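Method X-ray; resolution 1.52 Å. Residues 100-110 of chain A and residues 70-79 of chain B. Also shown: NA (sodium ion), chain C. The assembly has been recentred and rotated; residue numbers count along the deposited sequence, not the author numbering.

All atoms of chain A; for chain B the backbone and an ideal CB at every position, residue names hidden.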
# COMPACT_ATOMS: atom_id res chain seq x y z
N ASN A 100 -4.41 -18.74 12.18
CA ASN A 100 -3.72 -17.82 11.28
C ASN A 100 -4.00 -16.34 11.49
O ASN A 100 -3.61 -15.54 10.65
CB ASN A 100 -3.97 -18.22 9.82
CG ASN A 100 -5.42 -18.00 9.38
OD1 ASN A 100 -6.24 -17.44 10.10
ND2 ASN A 100 -5.71 -18.39 8.14
N ALA A 101 -4.57 -15.94 12.63
CA ALA A 101 -4.82 -14.51 12.87
C ALA A 101 -3.58 -13.64 12.60
O ALA A 101 -3.67 -12.61 11.92
CB ALA A 101 -5.36 -14.29 14.27
N ASP A 102 -2.43 -14.09 13.07
CA ASP A 102 -1.19 -13.32 12.91
C ASP A 102 -0.85 -13.06 11.46
O ASP A 102 -0.25 -12.03 11.13
CB ASP A 102 -0.00 -14.01 13.56
CG ASP A 102 0.49 -15.23 12.76
OD1 ASP A 102 -0.24 -16.25 12.67
OD2 ASP A 102 1.58 -15.11 12.16
N ALA A 103 -1.20 -14.00 10.58
CA ALA A 103 -0.87 -13.88 9.16
C ALA A 103 -1.64 -12.73 8.51
O ALA A 103 -1.13 -12.07 7.61
CB ALA A 103 -1.12 -15.19 8.42
N HIS A 104 -2.86 -12.49 8.98
CA HIS A 104 -3.66 -11.37 8.46
C HIS A 104 -3.01 -10.05 8.85
O HIS A 104 -3.02 -9.09 8.09
CB HIS A 104 -5.06 -11.40 9.04
CG HIS A 104 -5.85 -12.61 8.68
ND1 HIS A 104 -6.74 -12.64 7.63
CD2 HIS A 104 -5.92 -13.83 9.26
CE1 HIS A 104 -7.30 -13.83 7.57
NE2 HIS A 104 -6.83 -14.57 8.54
N LEU A 105 -2.45 -10.02 10.06
CA LEU A 105 -1.73 -8.84 10.56
C LEU A 105 -0.38 -8.62 9.86
O LEU A 105 -0.08 -7.51 9.42
CB LEU A 105 -1.56 -8.91 12.10
CG LEU A 105 -2.84 -9.14 12.89
CD1 LEU A 105 -2.54 -9.12 14.37
CD2 LEU A 105 -3.95 -8.20 12.54
N LYS A 106 0.42 -9.68 9.75
CA LYS A 106 1.71 -9.60 9.08
C LYS A 106 1.54 -9.11 7.64
O LYS A 106 2.30 -8.27 7.16
CB LYS A 106 2.42 -10.96 9.11
CG LYS A 106 2.98 -11.39 10.45
CD LYS A 106 3.76 -12.69 10.29
CE LYS A 106 4.58 -13.04 11.52
NZ LYS A 106 3.72 -13.39 12.65
N ARG A 107 0.54 -9.64 6.93
CA ARG A 107 0.35 -9.23 5.53
C ARG A 107 -0.01 -7.76 5.47
O ARG A 107 0.36 -7.09 4.51
CB ARG A 107 -0.68 -10.12 4.81
CG ARG A 107 -2.10 -9.58 4.61
CD ARG A 107 -2.21 -8.52 3.55
NE ARG A 107 -3.58 -8.26 3.10
CZ ARG A 107 -4.16 -8.87 2.08
NH1 ARG A 107 -3.54 -9.78 1.37
NH2 ARG A 107 -5.40 -8.54 1.75
N THR A 108 -0.75 -7.28 6.47
CA THR A 108 -1.12 -5.88 6.52
C THR A 108 0.13 -4.99 6.57
O THR A 108 0.20 -3.99 5.86
CB THR A 108 -2.08 -5.63 7.68
OG1 THR A 108 -3.24 -6.44 7.50
CG2 THR A 108 -2.47 -4.17 7.76
N ILE A 109 1.11 -5.37 7.38
CA ILE A 109 2.36 -4.61 7.42
C ILE A 109 3.06 -4.60 6.06
O ILE A 109 3.48 -3.54 5.60
CB ILE A 109 3.30 -5.19 8.47
CG1 ILE A 109 2.68 -5.04 9.87
CG2 ILE A 109 4.67 -4.54 8.42
CD1 ILE A 109 2.47 -3.61 10.31
N MET A 110 3.21 -5.75 5.44
CA MET A 110 4.00 -5.83 4.21
C MET A 110 3.24 -5.29 3.00
O MET A 110 3.85 -4.83 2.02
CB MET A 110 4.46 -7.26 3.95
CG MET A 110 5.37 -7.87 4.97
SD MET A 110 6.82 -6.92 5.37
CE MET A 110 7.60 -6.89 3.80
N UNK B 70 -14.25 -11.63 14.89
CA UNK B 70 -13.08 -11.88 15.73
C UNK B 70 -11.88 -11.13 15.20
O UNK B 70 -11.16 -10.46 15.94
CB UNK B 70 -12.77 -13.38 15.81
N UNK B 71 -11.66 -11.21 13.89
CA UNK B 71 -10.52 -10.53 13.28
C UNK B 71 -10.64 -9.02 13.37
O UNK B 71 -9.64 -8.34 13.60
CB UNK B 71 -10.38 -10.95 11.82
N UNK B 72 -11.85 -8.49 13.21
CA UNK B 72 -12.06 -7.05 13.37
C UNK B 72 -11.69 -6.60 14.77
O UNK B 72 -11.02 -5.58 14.93
CB UNK B 72 -13.51 -6.68 13.07
N UNK B 73 -12.09 -7.38 15.76
CA UNK B 73 -11.67 -7.13 17.12
C UNK B 73 -10.14 -7.17 17.24
O UNK B 73 -9.53 -6.29 17.84
CB UNK B 73 -12.31 -8.15 18.06
N UNK B 74 -9.52 -8.17 16.64
CA UNK B 74 -8.06 -8.28 16.69
C UNK B 74 -7.36 -7.08 16.05
O UNK B 74 -6.39 -6.58 16.59
CB UNK B 74 -7.61 -9.57 15.99
N UNK B 75 -7.87 -6.58 14.92
CA UNK B 75 -7.29 -5.38 14.31
C UNK B 75 -7.40 -4.18 15.26
O UNK B 75 -6.48 -3.39 15.38
CB UNK B 75 -7.98 -5.07 12.98
N UNK B 76 -8.55 -4.02 15.90
CA UNK B 76 -8.75 -2.92 16.85
C UNK B 76 -7.70 -2.96 17.96
O UNK B 76 -7.03 -1.95 18.27
CB UNK B 76 -10.15 -2.98 17.45
N UNK B 77 -7.55 -4.13 18.55
CA UNK B 77 -6.58 -4.31 19.64
C UNK B 77 -5.14 -4.05 19.15
O UNK B 77 -4.35 -3.39 19.80
CB UNK B 77 -6.69 -5.72 20.22
N UNK B 78 -4.83 -4.58 17.97
CA UNK B 78 -3.48 -4.46 17.40
C UNK B 78 -3.12 -3.04 17.03
O UNK B 78 -2.03 -2.57 17.32
CB UNK B 78 -3.35 -5.35 16.16
N UNK B 79 -4.05 -2.33 16.42
CA UNK B 79 -3.81 -0.97 16.04
C UNK B 79 -3.68 -0.07 17.24
O UNK B 79 -2.94 0.91 17.21
CB UNK B 79 -4.93 -0.47 15.12
NA NA C . -8.00 -16.31 8.75

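The chain B segment is helical throughout, with phi near -60° and psi near -43°, and it crosses helix 101-110 of chain A at 53°, the axes approaching to 10.7 Å. Position 70 has nothing of chain A within 5.5 Å of its ideal CB, so the contact sets no requirement there; the residue is G70(B).

At position 71 the CA-to-CB bond points toward chain A, yet the ideal CB touches nothing. The gap leads to A101(A) and to the imidazole of H104(A), whose NE2 binds the sodium ion at 2.1 Å. A branched aliphatic chain or methionine would fill it without competing for the metal. The residue is L71(B), chi1 t and chi2 p, which lays CD2 over one face of the H104(A) ring, 3.9 Å from its centroid, in a CH-pi contact.

Positions 72 and 73 are out of reach of chain A, and many side chains, polar ones included, would suit them; they hold H72(B) and H73(B).

Position 74 points toward chain A, its ideal CB 5.2 Å from L105(A) CD2, with the methyl of A101(A) also on this side. Chain A offers no charge here, so a small or medium residue, apolar or polar, would fit. D74(B) is found: its OD2 lies 4.1 Å from A101(A) CB, a contact without a hydrogen bond, and the carboxylate is satisfied elsewhere in the structure.

Position 75 points sideways, its ideal CB 5.1 Å from L105(A) CD2. A long apolar or aromatic chain could turn back toward L105(A) and T108(A). F75(B), chi1 m, does so: L105(A) CD2 sits over one face of its ring, 3.4 Å from CE1, while T108(A) OG1 lies at the ring edge, 3.6 Å from CE1. That hydroxyl already donates to H104(A) O at 2.7 Å.

Positions 76 and 77 are again out of reach and permissive, and carry E76(B) and V77(B).

Position 78 points toward chain A, its ideal CB only 4.3 Å from L105(A) CD1. Beyond lies an apolar surface extending to I109(A), suited to a large aliphatic or a flat aromatic residue. W78(B), chi1 t, spans it and has the largest area covered in the contact, 96 Å². L105(A) CD1 stands 3.8 Å from the centroid of the five-membered ring of W78(B), almost on the ring normal, and W78(B) CH2 reaches I109(A) CD1 at 3.7 Å.

Position 79 points sideways with no partner near its ideal CB, leaving the choice open; L79(B) makes no contact with the chain A stretch, its CD2 coming no nearer than 6.4 Å, to T108(A) CG2.

Chain B, residues 70-79: GLHHDFEVWL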
# COMPACT_ATOMS: atom_id res chain seq x y z
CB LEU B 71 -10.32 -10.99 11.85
CG LEU B 71 -9.03 -10.50 11.21
CD1 LEU B 71 -7.86 -11.19 11.91
CD2 LEU B 71 -8.94 -10.77 9.71
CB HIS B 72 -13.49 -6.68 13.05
CG HIS B 72 -13.82 -6.87 11.61
ND1 HIS B 72 -15.10 -6.73 11.12
CD2 HIS B 72 -13.05 -7.21 10.55
CE1 HIS B 72 -15.10 -6.95 9.82
NE2 HIS B 72 -13.87 -7.25 9.45
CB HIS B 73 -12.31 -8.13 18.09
CG HIS B 73 -11.79 -8.01 19.48
ND1 HIS B 73 -12.29 -7.11 20.39
CD2 HIS B 73 -10.77 -8.66 20.10
CE1 HIS B 73 -11.62 -7.23 21.53
NE2 HIS B 73 -10.70 -8.17 21.38
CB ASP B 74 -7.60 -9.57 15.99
CG ASP B 74 -8.12 -10.84 16.68
OD1 ASP B 74 -8.38 -10.79 17.90
OD2 ASP B 74 -8.25 -11.87 16.00
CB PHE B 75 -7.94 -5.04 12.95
CG PHE B 75 -7.34 -5.77 11.78
CD1 PHE B 75 -6.04 -5.53 11.39
CD2 PHE B 75 -8.11 -6.64 11.04
CE1 PHE B 75 -5.52 -6.18 10.28
CE2 PHE B 75 -7.58 -7.29 9.94
CZ PHE B 75 -6.29 -7.06 9.57
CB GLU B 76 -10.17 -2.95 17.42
CG GLU B 76 -10.37 -2.20 18.73
CD GLU B 76 -10.28 -0.69 18.63
OE1 GLU B 76 -10.39 -0.12 17.54
OE2 GLU B 76 -10.12 -0.06 19.70
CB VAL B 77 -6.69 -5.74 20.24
CG1 VAL B 77 -5.53 -6.02 21.18
CG2 VAL B 77 -8.04 -5.90 20.94
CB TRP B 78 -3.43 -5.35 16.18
CG TRP B 78 -2.16 -5.44 15.48
CD1 TRP B 78 -0.99 -5.93 15.97
CD2 TRP B 78 -1.93 -5.15 14.10
NE1 TRP B 78 -0.03 -5.95 14.97
CE2 TRP B 78 -0.59 -5.48 13.82
CE3 TRP B 78 -2.72 -4.64 13.06
CZ2 TRP B 78 -0.03 -5.31 12.56
CZ3 TRP B 78 -2.15 -4.48 11.79
CH2 TRP B 78 -0.82 -4.80 11.56
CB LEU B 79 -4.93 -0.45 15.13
CG LEU B 79 -5.00 -1.07 13.73
CD1 LEU B 79 -6.33 -0.79 13.02
CD2 LEU B 79 -3.81 -0.55 12.90
O HOH W 1 -7.56 -17.09 6.75
O HOH W 2 -8.89 -18.16 8.97
O HOH W 3 -9.75 -15.68 7.50
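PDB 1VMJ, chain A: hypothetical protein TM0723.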